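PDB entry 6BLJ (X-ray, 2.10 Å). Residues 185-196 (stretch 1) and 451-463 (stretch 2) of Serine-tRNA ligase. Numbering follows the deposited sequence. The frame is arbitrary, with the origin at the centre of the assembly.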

# COMPACT_ATOMS: atom_id res chain seq x y z
N GLY A 185 -48.93 -6.26 8.00
CA GLY A 185 -48.21 -5.08 7.55
C GLY A 185 -46.83 -4.91 8.16
O GLY A 185 -46.18 -3.90 7.88
N TYR A 186 -46.37 -5.86 8.96
CA TYR A 186 -45.07 -5.74 9.61
C TYR A 186 -43.97 -5.79 8.57
O TYR A 186 -43.89 -6.73 7.77
CB TYR A 186 -44.89 -6.85 10.65
CG TYR A 186 -43.65 -6.67 11.48
CD1 TYR A 186 -43.67 -5.89 12.63
CD2 TYR A 186 -42.45 -7.26 11.10
CE1 TYR A 186 -42.52 -5.70 13.39
CE2 TYR A 186 -41.29 -7.08 11.86
CZ TYR A 186 -41.34 -6.31 13.00
OH TYR A 186 -40.20 -6.14 13.76
N LYS A 187 -43.14 -4.76 8.55
CA LYS A 187 -42.04 -4.66 7.59
C LYS A 187 -40.77 -5.24 8.20
O LYS A 187 -40.39 -4.87 9.32
CB LYS A 187 -41.82 -3.20 7.19
CG LYS A 187 -40.64 -2.99 6.24
CD LYS A 187 -40.59 -1.52 5.79
CE LYS A 187 -39.43 -1.26 4.83
NZ LYS A 187 -39.48 0.12 4.28
N CYS A 188 -40.11 -6.13 7.46
CA CYS A 188 -38.88 -6.77 7.93
C CYS A 188 -37.80 -5.73 8.23
O CYS A 188 -37.58 -4.81 7.44
CB CYS A 188 -38.36 -7.76 6.90
SG CYS A 188 -39.28 -9.31 6.82
N LEU A 189 -37.15 -5.89 9.38
CA LEU A 189 -36.00 -5.05 9.72
C LEU A 189 -34.73 -5.57 9.04
O LEU A 189 -34.62 -6.74 8.68
CB LEU A 189 -35.79 -5.03 11.23
CG LEU A 189 -36.90 -4.47 12.13
CD1 LEU A 189 -36.53 -4.66 13.58
CD2 LEU A 189 -37.07 -3.00 11.82
N LYS A 190 -33.77 -4.67 8.90
CA LYS A 190 -32.42 -4.93 8.41
C LYS A 190 -31.56 -5.56 9.51
O LYS A 190 -31.76 -5.29 10.70
CB LYS A 190 -31.80 -3.61 7.95
CG LYS A 190 -30.72 -3.67 6.91
CD LYS A 190 -30.38 -2.25 6.43
CE LYS A 190 -31.61 -1.51 5.91
NZ LYS A 190 -32.03 -1.92 4.53
N HIS A 191 -30.54 -6.32 9.10
CA HIS A 191 -29.74 -7.07 10.08
C HIS A 191 -29.15 -6.18 11.19
O HIS A 191 -29.16 -6.56 12.36
CB HIS A 191 -28.62 -7.85 9.37
CG HIS A 191 -27.79 -7.03 8.43
ND1 HIS A 191 -26.72 -6.26 8.84
CD2 HIS A 191 -27.88 -6.86 7.08
CE1 HIS A 191 -26.19 -5.65 7.80
NE2 HIS A 191 -26.87 -6.00 6.72
N ILE A 192 -28.65 -4.99 10.85
CA ILE A 192 -27.97 -4.18 11.88
C ILE A 192 -28.96 -3.76 12.97
O ILE A 192 -28.63 -3.80 14.17
CB ILE A 192 -27.26 -2.96 11.26
CG1 ILE A 192 -26.47 -2.21 12.36
CG2 ILE A 192 -28.26 -2.00 10.56
CD1 ILE A 192 -25.71 -1.03 11.84
N ASP A 193 -30.19 -3.38 12.60
CA ASP A 193 -31.18 -3.00 13.60
C ASP A 193 -31.60 -4.18 14.45
O ASP A 193 -31.74 -4.06 15.67
CB ASP A 193 -32.40 -2.38 12.92
CG ASP A 193 -32.06 -1.10 12.18
OD1 ASP A 193 -31.42 -0.23 12.80
OD2 ASP A 193 -32.39 -0.99 10.98
N ILE A 194 -31.78 -5.34 13.82
CA ILE A 194 -32.12 -6.56 14.56
C ILE A 194 -31.04 -6.88 15.58
O ILE A 194 -31.33 -7.13 16.76
CB ILE A 194 -32.33 -7.73 13.58
CG1 ILE A 194 -33.54 -7.45 12.68
CG2 ILE A 194 -32.49 -9.01 14.35
CD1 ILE A 194 -33.67 -8.42 11.50
N MET A 195 -29.77 -6.90 15.15
CA MET A 195 -28.69 -7.29 16.05
C MET A 195 -28.55 -6.30 17.21
O MET A 195 -28.29 -6.70 18.35
CB MET A 195 -27.37 -7.41 15.29
CG MET A 195 -27.37 -8.56 14.29
SD MET A 195 -25.75 -8.78 13.51
CE MET A 195 -26.09 -10.27 12.56
N ARG A 196 -28.73 -5.01 16.93
CA ARG A 196 -28.68 -4.02 18.01
C ARG A 196 -29.87 -4.18 18.96
O ARG A 196 -29.73 -4.01 20.18
CB ARG A 196 -28.64 -2.60 17.44
CG ARG A 196 -27.27 -2.19 16.87
CD ARG A 196 -27.30 -0.76 16.30
NE ARG A 196 -25.98 -0.34 15.85
CZ ARG A 196 -25.79 0.65 14.99
NH1 ARG A 196 -26.83 1.31 14.49
NH2 ARG A 196 -24.56 0.99 14.62
N THR A 451 -23.60 -14.68 6.95
CA THR A 451 -24.67 -15.66 7.11
C THR A 451 -25.54 -15.33 8.33
O THR A 451 -26.76 -15.48 8.28
CB THR A 451 -24.10 -17.09 7.19
OG1 THR A 451 -23.44 -17.42 5.96
CG2 THR A 451 -25.18 -18.14 7.46
N LEU A 452 -24.93 -14.82 9.42
CA LEU A 452 -25.71 -14.37 10.58
C LEU A 452 -26.63 -13.20 10.21
O LEU A 452 -27.77 -13.15 10.67
CB LEU A 452 -24.80 -13.93 11.74
CG LEU A 452 -24.03 -14.94 12.61
CD1 LEU A 452 -23.20 -14.17 13.64
CD2 LEU A 452 -24.98 -15.95 13.30
N CYS A 453 -26.14 -12.25 9.42
CA CYS A 453 -27.03 -11.19 8.91
C CYS A 453 -28.24 -11.77 8.18
O CYS A 453 -29.37 -11.29 8.33
CB CYS A 453 -26.26 -10.27 7.96
SG CYS A 453 -24.97 -9.31 8.78
N CYS A 454 -28.00 -12.76 7.31
CA CYS A 454 -29.08 -13.36 6.54
C CYS A 454 -30.04 -14.13 7.43
O CYS A 454 -31.26 -14.09 7.24
CB CYS A 454 -28.49 -14.26 5.46
SG CYS A 454 -29.69 -14.82 4.23
N ILE A 455 -29.50 -14.87 8.42
CA ILE A 455 -30.37 -15.62 9.32
C ILE A 455 -31.27 -14.68 10.10
O ILE A 455 -32.49 -14.89 10.18
CB ILE A 455 -29.53 -16.50 10.26
CG1 ILE A 455 -28.90 -17.67 9.50
CG2 ILE A 455 -30.39 -17.00 11.45
CD1 ILE A 455 -27.94 -18.50 10.34
N VAL A 456 -30.70 -13.63 10.70
CA VAL A 456 -31.54 -12.83 11.60
C VAL A 456 -32.64 -12.12 10.81
O VAL A 456 -33.74 -11.92 11.34
CB VAL A 456 -30.69 -11.85 12.44
CG1 VAL A 456 -29.64 -12.62 13.30
CG2 VAL A 456 -30.05 -10.75 11.60
N GLU A 457 -32.39 -11.75 9.54
CA GLU A 457 -33.45 -11.13 8.74
C GLU A 457 -34.54 -12.13 8.36
O GLU A 457 -35.73 -11.80 8.39
CB GLU A 457 -32.87 -10.49 7.48
CG GLU A 457 -32.11 -9.18 7.75
CD GLU A 457 -31.82 -8.40 6.47
OE1 GLU A 457 -32.35 -8.75 5.39
OE2 GLU A 457 -31.04 -7.43 6.56
N ASN A 458 -34.16 -13.35 8.00
CA ASN A 458 -35.18 -14.30 7.56
C ASN A 458 -35.95 -14.93 8.71
O ASN A 458 -37.09 -15.36 8.50
CB ASN A 458 -34.54 -15.39 6.71
CG ASN A 458 -34.26 -14.92 5.30
OD1 ASN A 458 -35.16 -14.82 4.47
ND2 ASN A 458 -33.00 -14.56 5.04
N TYR A 459 -35.38 -14.95 9.92
CA TYR A 459 -36.01 -15.59 11.08
C TYR A 459 -36.52 -14.58 12.10
O TYR A 459 -36.88 -14.96 13.22
CB TYR A 459 -35.02 -16.56 11.74
CG TYR A 459 -34.89 -17.86 10.97
CD1 TYR A 459 -35.66 -18.97 11.30
CD2 TYR A 459 -34.02 -17.97 9.87
CE1 TYR A 459 -35.57 -20.18 10.58
CE2 TYR A 459 -33.93 -19.17 9.14
CZ TYR A 459 -34.71 -20.27 9.50
OH TYR A 459 -34.63 -21.45 8.80
N GLN A 460 -36.57 -13.29 11.74
CA GLN A 460 -37.04 -12.28 12.67
C GLN A 460 -38.54 -12.42 12.92
O GLN A 460 -39.29 -12.93 12.09
CB GLN A 460 -36.73 -10.88 12.12
CG GLN A 460 -37.53 -10.51 10.88
CD GLN A 460 -37.17 -9.13 10.33
OE1 GLN A 460 -37.48 -8.10 10.94
NE2 GLN A 460 -36.48 -9.11 9.19
N THR A 461 -38.96 -11.98 14.10
CA THR A 461 -40.36 -11.80 14.45
C THR A 461 -40.48 -10.41 15.05
O THR A 461 -39.48 -9.73 15.24
CB THR A 461 -40.83 -12.86 15.46
OG1 THR A 461 -40.42 -12.47 16.78
CG2 THR A 461 -40.23 -14.23 15.13
N PRO A 462 -41.70 -9.95 15.37
CA PRO A 462 -41.79 -8.66 16.09
C PRO A 462 -41.15 -8.70 17.46
O PRO A 462 -40.89 -7.63 18.03
CB PRO A 462 -43.30 -8.41 16.19
CG PRO A 462 -43.89 -9.19 15.04
CD PRO A 462 -43.03 -10.42 14.93
N GLU A 463 -40.88 -9.89 18.01
CA GLU A 463 -40.39 -10.01 19.38
C GLU A 463 -38.92 -10.39 19.48
O GLU A 463 -38.33 -10.26 20.56
CB GLU A 463 -41.21 -11.06 20.13
CG GLU A 463 -42.72 -10.78 20.22
CD GLU A 463 -43.05 -9.36 20.65
OE1 GLU A 463 -42.40 -8.83 21.57
OE2 GLU A 463 -43.98 -8.77 20.05
O HOH W 1 -38.32 -7.82 13.71

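The strongest ties between the two stretches join side chains of stretch 2 to backbone of stretch 1. The amide of Q460 pairs with the backbone of L189 at both ends: L189 N donates to Q460 OE1 (2.7 Å), and Q460 NE2 donates to L189 O (3.1 Å). Glutamine suits this place because its amide carries an acceptor and a donor side by side. Q460 NE2 also donates to E457 O (2.9 Å). Three residues earlier in the sequence, E457 extends its carboxylate to the start of helix 191-196, where H191 N donates to E457 OE2 (2.8 Å); a backbone NH in the first turn has no helical carbonyl partner, so a carboxylate fits well.

Y186 and P462 are more exposed. The Y186 ring offers a face to P462 CG, 4.1 Å from its centroid, and its OH donates to a water (2.5 Å to the water O) that donates to Q460 OE1 (2.9 Å) and T461 O (2.7 Å).

The stretches bury 640 Å², both sides summed, and their helices cross at 80°. H191 CA and C453 CA are 5.1 Å apart; the small C453 side chain places SG over one face of the H191 ring, 3.8 Å from the centroid. Branched, apolar I194 and V456 suit burial, packing CG2 on CB (3.9 Å). Unbranched M195, chi2 and chi3 both t, brings CE to L452 CB (4.0 Å).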